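Local atomic coordinates of subclass B1 metallo-beta-lactamase (Myroides odoratimimus, PDB entry 6T5L), a protein that hydrolyses beta-lactam antibiotics, probably including carbapenems, using zinc ions bound in the active site of a metallo-beta-lactamase fold. Residues Gly193-Ile197 / Lys198-Thr202. Numbering follows the deposited sequence.
Sequences GDANI and KEWST
Asn196 turns its side-chain oxygen onto the backbone of Glu199, where the loop after strand 175-179 swings into helix 200-210. Glu199 N donates to Asn196 OD1 at 3.0 Å; the N-H is not straight onto the oxygen, and the donor sits above the carbonyl plane, 53° out of it. Lys198 N also lies 3.0 Å from Asn196 OD1. CG stands anti to the backbone N of Asn196 (chi1 179°), which swings the amide forward along the chain to this position. The backbone O of the same residue takes two weak bonds, from Glu199 N, shared with OD1, and, at 3.1 Å, from Trp200 N. The side chains of Asn196 and Glu199 run alongside each other, amide and carboxylate planes 67° apart, and the carboxylate leads off to a weak bond from Thr202 OG1 to Glu199 OE1. The other branch of the amide, Asn196 ND2, is hydrogen-bonded to Glu159 OE2. On the buried side the indole of Trp200 runs back along the chain toward Ala195, whose CB meets its six-membered ring obliquely, 3.8 Å from Trp200 CZ3. Trp200 NE1 bonds to Leu181 O, and Phe237 stacks on the ring. A water bridges Ile197 O, 2.7 Å from its oxygen, and Ser201 N, which donates to it. With both the oxygen and the nitrogen of its amide engaged, Asn196 ties the entry of the helix to Glu159, two residues before the zinc ligand His161.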
ATOM      1  N   GLY A 193      -5.274  12.825 -12.571  1.00 50.84           N
ATOM      2  CA  GLY A 193      -4.330  13.871 -12.953  1.00 49.24           C
ATOM      3  C   GLY A 193      -2.950  13.326 -13.273  1.00 49.64           C
ATOM      4  O   GLY A 193      -2.261  13.859 -14.145  1.00 53.48           O
ATOM      5  N   ASP A 194      -2.551  12.229 -12.614  1.00 48.94           N
ATOM      6  CA  ASP A 194      -1.253  11.588 -12.822  1.00 51.76           C
ATOM      7  C   ASP A 194      -1.372  10.233 -13.516  1.00 50.57           C
ATOM      8  O   ASP A 194      -0.398   9.468 -13.547  1.00 48.03           O
ATOM      9  CB  ASP A 194      -0.540  11.413 -11.474  1.00 51.13           C
ATOM     10  CG  ASP A 194      -0.159  12.748 -10.848  1.00 51.43           C
ATOM     11  OD1 ASP A 194       0.158  13.648 -11.604  1.00 53.26           O
ATOM     12  OD2 ASP A 194      -0.236  12.939  -9.619  1.00 51.79           O
ATOM     13  N   ALA A 195      -2.555   9.892 -14.018  1.00 48.07           N
ATOM     14  CA  ALA A 195      -2.820   8.542 -14.479  1.00 44.79           C
ATOM     15  C   ALA A 195      -2.425   8.354 -15.935  1.00 45.71           C
ATOM     16  O   ALA A 195      -2.325   9.299 -16.714  1.00 49.48           O
ATOM     17  CB  ALA A 195      -4.305   8.233 -14.323  1.00 48.45           C
ATOM     18  N   ASN A 196      -2.266   7.100 -16.325  1.00 44.24           N
ATOM     19  CA  ASN A 196      -2.068   6.750 -17.727  1.00 45.18           C
ATOM     20  C   ASN A 196      -3.302   5.923 -18.032  1.00 46.76           C
ATOM     21  O   ASN A 196      -3.352   4.743 -17.641  1.00 50.35           O
ATOM     22  CB  ASN A 196      -0.785   5.968 -17.958  1.00 46.39           C
ATOM     23  CG  ASN A 196      -0.602   5.580 -19.419  1.00 50.01           C
ATOM     24  OD1 ASN A 196      -1.574   5.415 -20.164  1.00 55.31           O
ATOM     25  ND2 ASN A 196       0.661   5.477 -19.845  1.00 47.60           N
ATOM     26  N   ILE A 197      -4.343   6.564 -18.576  1.00 43.07           N
ATOM     27  CA  ILE A 197      -5.594   5.861 -18.857  1.00 48.57           C
ATOM     28  C   ILE A 197      -5.478   4.970 -20.090  1.00 53.16           C
ATOM     29  O   ILE A 197      -6.310   4.068 -20.292  1.00 54.92           O
ATOM     30  CB  ILE A 197      -6.772   6.848 -19.010  1.00 48.79           C
ATOM     31  CG1 ILE A 197      -6.456   7.922 -20.033  1.00 49.44           C
ATOM     32  CG2 ILE A 197      -7.082   7.456 -17.616  1.00 49.34           C
ATOM     33  CD1 ILE A 197      -7.704   8.453 -20.676  1.00 57.65           C
ATOM     34  N   LYS A 198      -4.478   5.195 -20.939  1.00 54.77           N
ATOM     35  CA  LYS A 198      -4.371   4.305 -22.096  1.00 59.53           C
ATOM     36  C   LYS A 198      -3.852   2.939 -21.663  1.00 55.97           C
ATOM     37  O   LYS A 198      -4.198   1.925 -22.276  1.00 58.74           O
ATOM     38  CB  LYS A 198      -3.509   4.923 -23.185  1.00 64.14           C
ATOM     39  CG  LYS A 198      -4.155   6.163 -23.834  1.00 74.82           C
ATOM     40  CD  LYS A 198      -5.701   6.133 -23.758  0.25 75.26           C
ATOM     41  CE  LYS A 198      -6.403   6.911 -24.866  0.25 66.28           C
ATOM     42  NZ  LYS A 198      -7.630   7.631 -24.371  0.25 61.92           N
ATOM     43  N   GLU A 199      -3.115   2.881 -20.561  1.00 53.53           N
ATOM     44  CA  GLU A 199      -2.489   1.649 -20.158  1.00 57.49           C
ATOM     45  C   GLU A 199      -3.081   1.042 -18.903  1.00 49.68           C
ATOM     46  O   GLU A 199      -2.710  -0.086 -18.573  1.00 47.21           O
ATOM     47  CB  GLU A 199      -0.983   1.866 -19.939  1.00 67.32           C
ATOM     48  CG  GLU A 199      -0.142   1.953 -21.210  1.00 80.64           C
ATOM     49  CD  GLU A 199      -0.117   0.649 -22.020  1.00 91.95           C
ATOM     50  OE1 GLU A 199       0.460  -0.357 -21.548  1.00 92.57           O
ATOM     51  OE2 GLU A 199      -0.683   0.634 -23.135  1.00 97.88           O
ATOM     52  N   TRP A 200      -3.906   1.774 -18.140  1.00 49.25           N
ATOM     53  CA  TRP A 200      -4.363   1.252 -16.837  1.00 42.55           C
ATOM     54  C   TRP A 200      -4.870  -0.185 -16.976  1.00 41.86           C
ATOM     55  O   TRP A 200      -4.541  -1.079 -16.187  1.00 45.12           O
ATOM     56  CB  TRP A 200      -5.502   2.139 -16.286  1.00 46.20           C
ATOM     57  CG  TRP A 200      -5.710   2.095 -14.819  1.00 41.75           C
ATOM     58  CD1 TRP A 200      -5.666   0.979 -14.021  1.00 35.96           C
ATOM     59  CD2 TRP A 200      -6.025   3.203 -13.949  1.00 43.23           C
ATOM     60  NE1 TRP A 200      -5.867   1.323 -12.701  1.00 36.88           N
ATOM     61  CE2 TRP A 200      -6.114   2.678 -12.623  1.00 41.16           C
ATOM     62  CE3 TRP A 200      -6.243   4.571 -14.153  1.00 41.23           C
ATOM     63  CZ2 TRP A 200      -6.409   3.494 -11.502  1.00 40.66           C
ATOM     64  CZ3 TRP A 200      -6.516   5.380 -13.051  1.00 44.30           C
ATOM     65  CH2 TRP A 200      -6.563   4.842 -11.724  1.00 41.48           C
ATOM     66  N   SER A 201      -5.723  -0.432 -17.941  1.00 42.91           N
ATOM     67  CA  SER A 201      -6.370  -1.744 -17.897  1.00 46.07           C
ATOM     68  C   SER A 201      -5.412  -2.865 -18.328  1.00 49.18           C
ATOM     69  O   SER A 201      -5.396  -3.945 -17.692  1.00 48.41           O
ATOM     70  CB  SER A 201      -7.625  -1.739 -18.734  1.00 47.15           C
ATOM     71  OG  SER A 201      -7.241  -2.100 -20.019  1.00 60.38           O
ATOM     72  N   THR A 202      -4.567  -2.635 -19.364  1.00 49.88           N
ATOM     73  CA  THR A 202      -3.600  -3.685 -19.695  1.00 51.61           C
ATOM     74  C   THR A 202      -2.647  -3.922 -18.511  1.00 49.09           C
ATOM     75  O   THR A 202      -2.326  -5.082 -18.181  1.00 50.35           O
ATOM     76  CB  THR A 202      -2.830  -3.413 -21.001  1.00 56.95           C
ATOM     77  OG1 THR A 202      -1.667  -2.647 -20.757  1.00 66.26           O
ATOM     78  CG2 THR A 202      -3.627  -2.686 -22.007  1.00 52.84           C
TER
HETATM   79  O   HOH W   1      -6.866   1.411 -20.079  1.00 59.90           O